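Local coordinates for protein alpha,alpha-trehalose-phosphate synthase (UDP-forming) (Burkholderia xenovorans, PDB 5V0T) that belongs to glycosyltransferase family 20, is expected to adopt the two-domain GT-B fold, and holds uridine-5'-diphosphate and 6-O-phosphono-alpha-D-glucopyranose in this model, at residues I13-R18 with Y141-F146; T93-F98 with L163-P168; W121-L126 with Q148-A153. One frame throughout, in Å; residues are numbered along the deposited sequence.

Contact 1: I13-R18 with Y141-F146. With G6P (6-O-phosphono-alpha-D-glucopyranose), chain J.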
loop_
_atom_site.group_PDB
_atom_site.type_symbol
_atom_site.label_atom_id
_atom_site.label_comp_id
_atom_site.label_asym_id
_atom_site.label_seq_id
_atom_site.Cartn_x
_atom_site.Cartn_y
_atom_site.Cartn_z
ATOM N N ILE A 13 19.205 7.364 -5.010
ATOM C CA ILE A 13 18.608 6.703 -6.163
ATOM C C ILE A 13 17.471 5.837 -5.650
ATOM O O ILE A 13 17.708 4.839 -4.965
ATOM C CB ILE A 13 19.625 5.843 -6.921
ATOM C CG1 ILE A 13 20.943 6.596 -7.163
ATOM C CG2 ILE A 13 18.980 5.303 -8.185
ATOM C CD1 ILE A 13 20.876 7.720 -8.174
ATOM N N ILE A 14 16.240 6.194 -5.988
ATOM C CA ILE A 14 15.080 5.351 -5.721
ATOM C C ILE A 14 14.869 4.411 -6.902
ATOM O O ILE A 14 14.898 4.839 -8.063
ATOM C CB ILE A 14 13.824 6.204 -5.484
ATOM C CG1 ILE A 14 13.955 7.013 -4.191
ATOM C CG2 ILE A 14 12.585 5.310 -5.467
ATOM C CD1 ILE A 14 13.848 6.185 -2.932
ATOM N N VAL A 15 14.646 3.129 -6.608
ATOM C CA VAL A 15 14.336 2.111 -7.609
ATOM C C VAL A 15 13.021 1.438 -7.220
ATOM O O VAL A 15 12.903 0.902 -6.114
ATOM C CB VAL A 15 15.452 1.059 -7.718
ATOM C CG1 VAL A 15 15.106 0.020 -8.796
ATOM C CG2 VAL A 15 16.811 1.716 -7.986
ATOM N N SER A 16 12.048 1.443 -8.130
ATOM C CA SER A 16 10.786 0.737 -7.910
ATOM C C SER A 16 10.244 0.324 -9.262
ATOM O O SER A 16 10.687 0.810 -10.300
ATOM C CB SER A 16 9.756 1.611 -7.180
ATOM O OG SER A 16 9.460 2.760 -7.978
ATOM N N ASN A 17 9.271 -0.579 -9.255
ATOM C CA ASN A 17 8.615 -0.894 -10.516
ATOM C C ASN A 17 7.729 0.267 -10.951
ATOM O O ASN A 17 7.945 0.874 -12.006
ATOM C CB ASN A 17 7.782 -2.172 -10.393
ATOM C CG ASN A 17 7.239 -2.616 -11.738
ATOM O OD1 ASN A 17 8.005 -2.918 -12.653
ATOM N ND2 ASN A 17 5.918 -2.621 -11.877
ATOM N N ARG A 18 6.723 0.583 -10.140
ATOM C CA ARG A 18 5.804 1.673 -10.434
ATOM C C ARG A 18 6.463 3.006 -10.105
ATOM O O ARG A 18 7.014 3.182 -9.014
ATOM C CB ARG A 18 4.509 1.509 -9.631
ATOM C CG ARG A 18 3.479 2.632 -9.894
ATOM C CD ARG A 18 2.985 2.579 -11.334
ATOM N NE ARG A 18 2.049 1.477 -11.559
ATOM C CZ ARG A 18 1.621 1.096 -12.760
ATOM N NH1 ARG A 18 2.083 1.707 -13.851
ATOM N NH2 ARG A 18 0.743 0.105 -12.881
ATOM N N TYR A 141 8.185 -5.757 -3.761
ATOM C CA TYR A 141 8.363 -7.180 -4.010
ATOM C C TYR A 141 8.810 -7.513 -5.435
ATOM O O TYR A 141 9.362 -8.597 -5.651
ATOM C CB TYR A 141 7.054 -7.899 -3.699
ATOM C CG TYR A 141 5.862 -7.331 -4.440
ATOM C CD1 TYR A 141 5.192 -6.194 -3.986
ATOM C CD2 TYR A 141 5.385 -7.956 -5.580
ATOM C CE1 TYR A 141 4.093 -5.686 -4.670
ATOM C CE2 TYR A 141 4.292 -7.468 -6.256
ATOM C CZ TYR A 141 3.650 -6.335 -5.807
ATOM O OH TYR A 141 2.541 -5.886 -6.501
ATOM N N HIS A 142 8.572 -6.625 -6.411
ATOM C CA HIS A 142 9.020 -6.890 -7.779
ATOM C C HIS A 142 10.528 -7.019 -7.862
ATOM O O HIS A 142 11.054 -7.655 -8.786
ATOM C CB HIS A 142 8.586 -5.763 -8.724
ATOM C CG HIS A 142 7.191 -5.288 -8.504
ATOM N ND1 HIS A 142 6.843 -4.450 -7.463
ATOM C CD2 HIS A 142 6.053 -5.517 -9.203
ATOM C CE1 HIS A 142 5.546 -4.205 -7.515
ATOM N NE2 HIS A 142 5.045 -4.833 -8.565
ATOM N N LEU A 143 11.241 -6.406 -6.926
ATOM C CA LEU A 143 12.667 -6.133 -7.091
ATOM C C LEU A 143 13.512 -6.795 -6.001
ATOM O O LEU A 143 14.626 -6.354 -5.712
ATOM C CB LEU A 143 12.896 -4.617 -7.151
ATOM C CG LEU A 143 12.188 -3.958 -8.344
ATOM C CD1 LEU A 143 12.230 -2.450 -8.231
ATOM C CD2 LEU A 143 12.829 -4.408 -9.655
ATOM N N ILE A 144 13.001 -7.879 -5.413
ATOM C CA ILE A 144 13.755 -8.653 -4.414
ATOM C C ILE A 144 15.137 -9.078 -4.922
ATOM O O ILE A 144 16.101 -8.993 -4.145
ATOM C CB ILE A 144 12.929 -9.858 -3.945
ATOM C CG1 ILE A 144 11.768 -9.374 -3.055
ATOM C CG2 ILE A 144 13.811 -10.907 -3.205
ATOM C CD1 ILE A 144 10.680 -10.452 -2.785
ATOM N N PRO A 145 15.320 -9.515 -6.176
ATOM C CA PRO A 145 16.663 -9.913 -6.641
ATOM C C PRO A 145 17.590 -8.768 -7.028
ATOM O O PRO A 145 18.683 -9.045 -7.523
ATOM C CB PRO A 145 16.366 -10.775 -7.886
ATOM C CG PRO A 145 14.884 -11.109 -7.803
ATOM C CD PRO A 145 14.284 -9.898 -7.151
ATOM N N PHE A 146 17.204 -7.505 -6.809
ATOM C CA PHE A 146 17.895 -6.382 -7.440
ATOM C C PHE A 146 19.291 -6.156 -6.869
ATOM O O PHE A 146 20.219 -5.848 -7.621
ATOM C CB PHE A 146 17.063 -5.104 -7.299
ATOM C CG PHE A 146 17.360 -4.073 -8.352
ATOM C CD1 PHE A 146 16.832 -4.193 -9.629
ATOM C CD2 PHE A 146 18.166 -2.979 -8.070
ATOM C CE1 PHE A 146 17.107 -3.240 -10.609
ATOM C CE2 PHE A 146 18.446 -2.020 -9.052
ATOM C CZ PHE A 146 17.917 -2.159 -10.322
HETATM C C1 G6P J . 0.795 -1.453 -3.883
HETATM C C2 G6P J . 2.199 -1.990 -4.106
HETATM C C3 G6P J . 2.978 -1.073 -5.051
HETATM C C4 G6P J . 2.184 -0.898 -6.348
HETATM C C5 G6P J . 0.779 -0.385 -6.023
HETATM C C6 G6P J . -0.019 -0.157 -7.308
HETATM O O1 G6P J . 0.930 -0.178 -3.265
HETATM O O2 G6P J . 2.867 -2.122 -2.838
HETATM O O3 G6P J . 4.239 -1.703 -5.334
HETATM O O4 G6P J . 2.843 0.062 -7.200
HETATM O O5 G6P J . 0.116 -1.305 -5.140
HETATM O O6 G6P J . -0.048 -1.365 -8.088
HETATM P P G6P J . 0.507 -1.347 -9.600
HETATM O O1P G6P J . -0.507 -0.582 -10.412
HETATM O O2P G6P J . 0.642 -2.801 -9.955
HETATM O O3P G6P J . 1.832 -0.622 -9.519
HETATM O O HOH W 1 8.321 -2.088 -6.962
#

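Contact 2: T93-F98 with L163-P168. With G6P (6-O-phosphono-alpha-D-glucopyranose), chain J.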
loop_
_atom_site.group_PDB
_atom_site.type_symbol
_atom_site.label_atom_id
_atom_site.label_comp_id
_atom_site.label_asym_id
_atom_site.label_seq_id
_atom_site.Cartn_x
_atom_site.Cartn_y
_atom_site.Cartn_z
ATOM N N THR A 93 2.185 -14.674 -8.137
ATOM C CA THR A 93 2.798 -15.471 -7.086
ATOM C C THR A 93 3.011 -14.656 -5.818
ATOM O O THR A 93 2.442 -14.991 -4.771
ATOM C CB THR A 93 4.132 -16.067 -7.558
ATOM O OG1 THR A 93 3.898 -16.912 -8.689
ATOM C CG2 THR A 93 4.784 -16.873 -6.432
ATOM N N LEU A 94 3.823 -13.594 -5.888
ATOM C CA LEU A 94 4.255 -12.897 -4.678
ATOM C C LEU A 94 3.103 -12.148 -4.028
ATOM O O LEU A 94 2.901 -12.246 -2.810
ATOM C CB LEU A 94 5.401 -11.926 -4.989
ATOM C CG LEU A 94 6.735 -12.586 -5.367
ATOM C CD1 LEU A 94 7.852 -11.549 -5.640
ATOM C CD2 LEU A 94 7.152 -13.601 -4.306
ATOM N N TRP A 95 2.366 -11.351 -4.812
ATOM C CA TRP A 95 1.286 -10.559 -4.220
ATOM C C TRP A 95 0.275 -11.428 -3.487
ATOM O O TRP A 95 0.005 -11.149 -2.306
ATOM C CB TRP A 95 0.598 -9.693 -5.283
ATOM C CG TRP A 95 -0.532 -8.871 -4.690
ATOM C CD1 TRP A 95 -1.838 -9.236 -4.585
ATOM C CD2 TRP A 95 -0.431 -7.561 -4.113
ATOM N NE1 TRP A 95 -2.566 -8.234 -3.971
ATOM C CE2 TRP A 95 -1.726 -7.191 -3.687
ATOM C CE3 TRP A 95 0.626 -6.651 -3.943
ATOM C CZ2 TRP A 95 -1.996 -5.951 -3.082
ATOM C CZ3 TRP A 95 0.355 -5.410 -3.349
ATOM C CH2 TRP A 95 -0.943 -5.081 -2.917
ATOM N N PRO A 96 -0.298 -12.487 -4.084
ATOM C CA PRO A 96 -1.247 -13.303 -3.306
ATOM C C PRO A 96 -0.597 -13.997 -2.122
ATOM O O PRO A 96 -1.204 -14.055 -1.046
ATOM C CB PRO A 96 -1.800 -14.298 -4.337
ATOM C CG PRO A 96 -0.824 -14.281 -5.466
ATOM C CD PRO A 96 -0.234 -12.915 -5.495
ATOM N N ALA A 97 0.638 -14.492 -2.273
ATOM C CA ALA A 97 1.269 -15.254 -1.193
ATOM C C ALA A 97 1.545 -14.371 0.016
ATOM O O ALA A 97 1.276 -14.764 1.159
ATOM C CB ALA A 97 2.567 -15.894 -1.684
ATOM N N PHE A 98 2.083 -13.173 -0.222
ATOM C CA PHE A 98 2.447 -12.257 0.851
ATOM C C PHE A 98 1.221 -11.614 1.487
ATOM O O PHE A 98 1.315 -11.095 2.604
ATOM C CB PHE A 98 3.382 -11.154 0.329
ATOM C CG PHE A 98 4.818 -11.587 0.129
ATOM C CD1 PHE A 98 5.130 -12.801 -0.483
ATOM C CD2 PHE A 98 5.856 -10.757 0.517
ATOM C CE1 PHE A 98 6.448 -13.190 -0.676
ATOM C CE2 PHE A 98 7.180 -11.133 0.326
ATOM C CZ PHE A 98 7.477 -12.348 -0.277
ATOM N N LEU A 163 10.247 -3.241 1.800
ATOM C CA LEU A 163 9.054 -3.980 1.388
ATOM C C LEU A 163 7.804 -3.221 1.834
ATOM O O LEU A 163 7.600 -2.989 3.037
ATOM C CB LEU A 163 9.066 -5.392 1.985
ATOM C CG LEU A 163 7.959 -6.348 1.522
ATOM C CD1 LEU A 163 8.100 -6.664 0.039
ATOM C CD2 LEU A 163 7.962 -7.623 2.360
ATOM N N HIS A 164 6.967 -2.831 0.865
ATOM C CA HIS A 164 5.767 -2.061 1.188
ATOM C C HIS A 164 4.616 -2.965 1.606
ATOM O O HIS A 164 3.727 -2.524 2.337
ATOM C CB HIS A 164 5.335 -1.187 -0.007
ATOM C CG HIS A 164 6.259 -0.034 -0.272
ATOM N ND1 HIS A 164 5.900 1.276 -0.052
ATOM C CD2 HIS A 164 7.547 -0.003 -0.692
ATOM C CE1 HIS A 164 6.920 2.068 -0.337
ATOM N NE2 HIS A 164 7.932 1.315 -0.725
ATOM N N ILE A 165 4.618 -4.214 1.148
ATOM C CA ILE A 165 3.548 -5.167 1.429
ATOM C C ILE A 165 3.935 -5.965 2.675
ATOM O O ILE A 165 5.077 -5.855 3.138
ATOM C CB ILE A 165 3.298 -6.065 0.205
ATOM C CG1 ILE A 165 4.512 -6.976 -0.060
ATOM C CG2 ILE A 165 2.959 -5.194 -1.024
ATOM C CD1 ILE A 165 4.257 -8.001 -1.173
ATOM N N PRO A 166 3.034 -6.749 3.273
ATOM C CA PRO A 166 3.415 -7.498 4.474
ATOM C C PRO A 166 4.519 -8.495 4.154
ATOM O O PRO A 166 4.641 -8.974 3.024
ATOM C CB PRO A 166 2.117 -8.214 4.881
ATOM C CG PRO A 166 1.029 -7.500 4.157
ATOM C CD PRO A 166 1.635 -6.999 2.892
ATOM N N PHE A 167 5.345 -8.813 5.151
ATOM C CA PHE A 167 6.162 -10.023 5.025
ATOM C C PHE A 167 5.426 -11.170 5.701
ATOM O O PHE A 167 5.188 -11.107 6.914
ATOM C CB PHE A 167 7.548 -9.855 5.637
ATOM C CG PHE A 167 8.517 -10.922 5.186
ATOM C CD1 PHE A 167 8.527 -12.175 5.789
ATOM C CD2 PHE A 167 9.356 -10.696 4.098
ATOM C CE1 PHE A 167 9.415 -13.158 5.356
ATOM C CE2 PHE A 167 10.237 -11.679 3.658
ATOM C CZ PHE A 167 10.261 -12.906 4.282
ATOM N N PRO A 168 5.049 -12.221 4.976
ATOM C CA PRO A 168 4.170 -13.236 5.560
ATOM C C PRO A 168 4.909 -14.126 6.547
ATOM O O PRO A 168 6.126 -14.300 6.481
ATOM C CB PRO A 168 3.707 -14.041 4.343
ATOM C CG PRO A 168 4.903 -13.957 3.408
ATOM C CD PRO A 168 5.354 -12.512 3.566
HETATM C C1 G6P J . 0.795 -1.453 -3.883
HETATM C C2 G6P J . 2.199 -1.990 -4.106
HETATM C C3 G6P J . 2.978 -1.073 -5.051
HETATM C C4 G6P J . 2.184 -0.898 -6.348
HETATM C C5 G6P J . 0.779 -0.385 -6.023
HETATM C C6 G6P J . -0.019 -0.157 -7.308
HETATM O O1 G6P J . 0.930 -0.178 -3.265
HETATM O O2 G6P J . 2.867 -2.122 -2.838
HETATM O O3 G6P J . 4.239 -1.703 -5.334
HETATM O O4 G6P J . 2.843 0.062 -7.200
HETATM O O5 G6P J . 0.116 -1.305 -5.140
HETATM O O6 G6P J . -0.048 -1.365 -8.088
HETATM P P G6P J . 0.507 -1.347 -9.600
HETATM O O1P G6P J . -0.507 -0.582 -10.412
HETATM O O2P G6P J . 0.642 -2.801 -9.955
HETATM O O3P G6P J . 1.832 -0.622 -9.519
#

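Contact 3: W121-L126 with Q148-A153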
loop_
_atom_site.group_PDB
_atom_site.type_symbol
_atom_site.label_atom_id
_atom_site.label_comp_id
_atom_site.label_asym_id
_atom_site.label_seq_id
_atom_site.Cartn_x
_atom_site.Cartn_y
_atom_site.Cartn_z
ATOM N N TRP A 121 18.165 -7.374 -16.078
ATOM C CA TRP A 121 18.137 -6.426 -17.193
ATOM C C TRP A 121 17.921 -4.995 -16.703
ATOM O O TRP A 121 18.576 -4.054 -17.181
ATOM C CB TRP A 121 17.037 -6.829 -18.181
ATOM C CG TRP A 121 16.824 -5.851 -19.299
ATOM C CD1 TRP A 121 17.607 -5.683 -20.399
ATOM C CD2 TRP A 121 15.742 -4.918 -19.429
ATOM N NE1 TRP A 121 17.089 -4.697 -21.209
ATOM C CE2 TRP A 121 15.945 -4.208 -20.636
ATOM C CE3 TRP A 121 14.623 -4.611 -18.644
ATOM C CZ2 TRP A 121 15.071 -3.207 -21.072
ATOM C CZ3 TRP A 121 13.756 -3.622 -19.076
ATOM C CH2 TRP A 121 13.983 -2.932 -20.283
ATOM N N LEU A 122 17.011 -4.816 -15.747
ATOM C CA LEU A 122 16.778 -3.499 -15.163
ATOM C C LEU A 122 18.009 -3.004 -14.422
ATOM O O LEU A 122 18.376 -1.829 -14.530
ATOM C CB LEU A 122 15.573 -3.548 -14.219
ATOM C CG LEU A 122 14.159 -3.567 -14.805
ATOM C CD1 LEU A 122 13.132 -3.786 -13.693
ATOM C CD2 LEU A 122 13.852 -2.271 -15.550
ATOM N N ALA A 123 18.669 -3.885 -13.667
ATOM C CA ALA A 123 19.903 -3.474 -13.010
ATOM C C ALA A 123 20.944 -3.021 -14.032
ATOM O O ALA A 123 21.641 -2.025 -13.812
ATOM C CB ALA A 123 20.437 -4.616 -12.146
ATOM N N GLN A 124 21.041 -3.722 -15.171
ATOM C CA GLN A 124 21.975 -3.322 -16.227
ATOM C C GLN A 124 21.645 -1.936 -16.776
ATOM O O GLN A 124 22.546 -1.178 -17.159
ATOM C CB GLN A 124 21.968 -4.333 -17.377
ATOM C CG GLN A 124 22.879 -5.539 -17.200
ATOM C CD GLN A 124 24.260 -5.183 -16.664
ATOM O OE1 GLN A 124 24.901 -4.231 -17.113
ATOM N NE2 GLN A 124 24.719 -5.953 -15.691
ATOM N N GLN A 125 20.363 -1.603 -16.865
ATOM C CA GLN A 125 19.989 -0.276 -17.329
ATOM C C GLN A 125 20.387 0.793 -16.317
ATOM O O GLN A 125 20.742 1.912 -16.704
ATOM C CB GLN A 125 18.483 -0.223 -17.604
ATOM C CG GLN A 125 17.998 -1.208 -18.645
ATOM C CD GLN A 125 18.732 -1.075 -19.960
ATOM O OE1 GLN A 125 19.216 -2.062 -20.505
ATOM N NE2 GLN A 125 18.817 0.144 -20.481
ATOM N N LEU A 126 20.346 0.463 -15.024
ATOM C CA LEU A 126 20.676 1.440 -13.994
ATOM C C LEU A 126 22.180 1.698 -13.908
ATOM O O LEU A 126 22.601 2.846 -13.705
ATOM C CB LEU A 126 20.119 0.977 -12.644
ATOM C CG LEU A 126 20.441 1.856 -11.435
ATOM C CD1 LEU A 126 19.818 3.243 -11.621
ATOM C CD2 LEU A 126 20.003 1.197 -10.102
ATOM N N GLN A 148 21.289 -8.369 -5.520
ATOM C CA GLN A 148 22.108 -9.472 -6.017
ATOM C C GLN A 148 22.566 -9.205 -7.447
ATOM O O GLN A 148 23.748 -9.374 -7.775
ATOM C CB GLN A 148 21.296 -10.767 -5.913
ATOM C CG GLN A 148 22.044 -12.076 -6.085
ATOM C CD GLN A 148 21.081 -13.262 -6.132
ATOM O OE1 GLN A 148 20.339 -13.422 -7.104
ATOM N NE2 GLN A 148 21.073 -14.083 -5.076
ATOM N N ALA A 149 21.655 -8.731 -8.298
ATOM C CA ALA A 149 22.020 -8.403 -9.677
ATOM C C ALA A 149 22.996 -7.236 -9.741
ATOM O O ALA A 149 23.934 -7.247 -10.549
ATOM C CB ALA A 149 20.762 -8.083 -10.485
ATOM N N LEU A 150 22.781 -6.201 -8.923
ATOM C CA LEU A 150 23.689 -5.056 -8.946
ATOM C C LEU A 150 25.097 -5.485 -8.551
ATOM O O LEU A 150 26.083 -5.143 -9.223
ATOM C CB LEU A 150 23.181 -3.958 -8.011
ATOM C CG LEU A 150 21.966 -3.156 -8.470
ATOM C CD1 LEU A 150 21.426 -2.315 -7.312
ATOM C CD2 LEU A 150 22.368 -2.261 -9.638
ATOM N N ARG A 151 25.203 -6.247 -7.461
ATOM C CA ARG A 151 26.507 -6.699 -6.988
ATOM C C ARG A 151 27.218 -7.540 -8.043
ATOM O O ARG A 151 28.434 -7.410 -8.244
ATOM C CB ARG A 151 26.339 -7.499 -5.692
ATOM C CG ARG A 151 25.777 -6.694 -4.523
ATOM C CD ARG A 151 26.895 -5.973 -3.780
ATOM N NE ARG A 151 26.435 -5.243 -2.597
ATOM C CZ ARG A 151 26.416 -3.916 -2.499
ATOM N NH1 ARG A 151 26.828 -3.164 -3.512
ATOM N NH2 ARG A 151 25.984 -3.335 -1.386
ATOM N N ALA A 152 26.478 -8.412 -8.721
ATOM C CA ALA A 152 27.073 -9.209 -9.788
ATOM C C ALA A 152 27.578 -8.329 -10.920
ATOM O O ALA A 152 28.537 -8.693 -11.607
ATOM C CB ALA A 152 26.054 -10.226 -10.304
ATOM N N ALA A 153 26.969 -7.156 -11.113
ATOM C CA ALA A 153 27.389 -6.203 -12.136
ATOM C C ALA A 153 28.500 -5.261 -11.669
ATOM O O ALA A 153 28.828 -4.303 -12.381
ATOM C CB ALA A 153 26.188 -5.387 -12.619
#

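Contact 1: I13-R18 with Y141-F146
Asn17 and His142 meet through a CH-pi contact, in which CB of Asn17 sits over one face of the imidazole, 3.8 Å from the centroid of the His142 ring. Because Asn17 carries its CG anti to the backbone N (chi1 -173°), the amide carries on over the CD2 side of that face, its plane 20° from that of the ring, and its OD1 is hydrogen-bonded to Tyr85 OH. The opposite face of the imidazole is met by CE2 of Tyr141. A second CH-pi contact works the same way further back, with Val15 CG1 above the Phe146 ring at 4.1 Å from its centroid.

Apolar packing lies between these two CH-pi contacts. Leu143 CD1 packs against the strand backbone, 3.5 Å from Ser16 CA, and the same methyl also reaches Val15 CG1. Strand 12-16 runs parallel to strand 135-139 in the Rossmann-like sheet of the N-terminal half, and both segments continue past the C-terminal ends of these strands, the edge where such a sheet commonly gathers its ligand-binding loops.

The polar link between the segments is a water that accepts from Asn17 N and, weakly, from His142 ND1. Within its own segment, Ser16 OG donates to Arg18 O at 2.7 Å and is also hydrogen-bonded to Trp47 NE1. Arg18, bent at two of its torsions, holds the phosphate of 6-O-phosphono-alpha-D-glucopyranose with two donors, NE to O3P and NH2 to O1P, each at 2.9 Å. The edge of the His142 ring faces the same ligand, with CE1 3.6 Å from O3.

Contact 2: T93-F98 with L163-P168
The Phe98 ring takes Pro168 on one face, with CD of the proline 3.8 Å from the Phe98 ring centroid in a CH-pi contact, while Leu163 CD2 lies at its edge near the ring plane. Phe98 in turn presents an edge to the face of Phe167: this pair is T-shaped, with centroids 5.8 Å apart and planes at 65°. The carbonyl of Pro166 is pressed close as well, its O 3.3 Å from Phe98 CD2, and this buried oxygen has no hydrogen-bond partner in the model.

The contact joins the end of helix 79-98 to the loop that follows strand 159-162, one of the parallel strands of the N-terminal Rossmann-like domain, and that loop leads along the ligand pocket. Ile165 touches both aromatic residues of the helix segment, Phe98 and Trp95. With CG1 between the backbone N and carbonyl carbon (chi1 67°) and the chain extended beyond it, CD1 reaches Phe98 CB at 3.6 Å, and CG2 is left for Trp95 CZ3, 3.5 Å away. The same CG2 lies 3.6 Å from O2 of 6-O-phosphono-alpha-D-glucopyranose. Trp95 NE1 is hydrogen-bonded to Asp279, and its ring forms a cation-pi pair with Arg315.

Contact 3: W121-L126 with Q148-A153
Helices 121-126 and 148-152 approach most closely near Ala123 and Leu150, whose CA atoms are 5.8 Å apart. The axes of the two short segments come within 8.9 Å and cross at -53°, their N-to-C directions nearer parallel than antiparallel. Ala153 is the first residue to leave the second helix, and its CA lies 7.4 Å from that of Gln124.

Small side chains, alanines on both helices, lie where the helices approach. Ala123 points its CB toward the other helix and touches two partners there: the CB of Ala149 and, also at 3.9 Å, the CD2 of Leu150. That same CD2 reaches on to Leu126 CD2 at 4.2 Å, so one methyl touches residues i and i+3 of the first helix. On the exposed side the CB of Gln124 points away from helix 148-152, but the chain folds back at chi2 (-44°) to bring NE2 within 3.5 Å of Ala153 CB. This is a van der Waals touch at the solvent-facing border of the contact, while Leu150 on the inner side rests on Ile159 of strand 159-162.

A crossing of this size and sign is consistent with ridges-into-grooves packing of two helices. Helix 146-152 is itself the middle of a beta-alpha-beta crossover from strand 135-139 to strand 159-162, and its pairing with the preceding helix 109-126 is the neighbour-helix packing found along a Rossmann-like sheet.

Overall arrangement
From the N terminus, strand 12-16 opens contact 1, whose loop closes at 141-146, tying the strand's end to the loop after strand 135-139. Within it lie the first halves of both other contacts, so contact 1 crosses each. Contact 3 closes next, at 148-153, joining helices 109-126 and 146-152; contact 2 closes last, at 163-168, joining helix 79-98 to the loop after strand 159-162, with contact 3 nested inside. Contacts 1 and 2 meet through Tyr141, which packs on Trp95 and Ile165, and both touch 6-O-phosphono-alpha-D-glucopyranose. Contacts 1 and 3 meet where Phe146 packs against Ala123 and Leu126. Contacts 2 and 3 stay about 12 Å apart between nearest atoms.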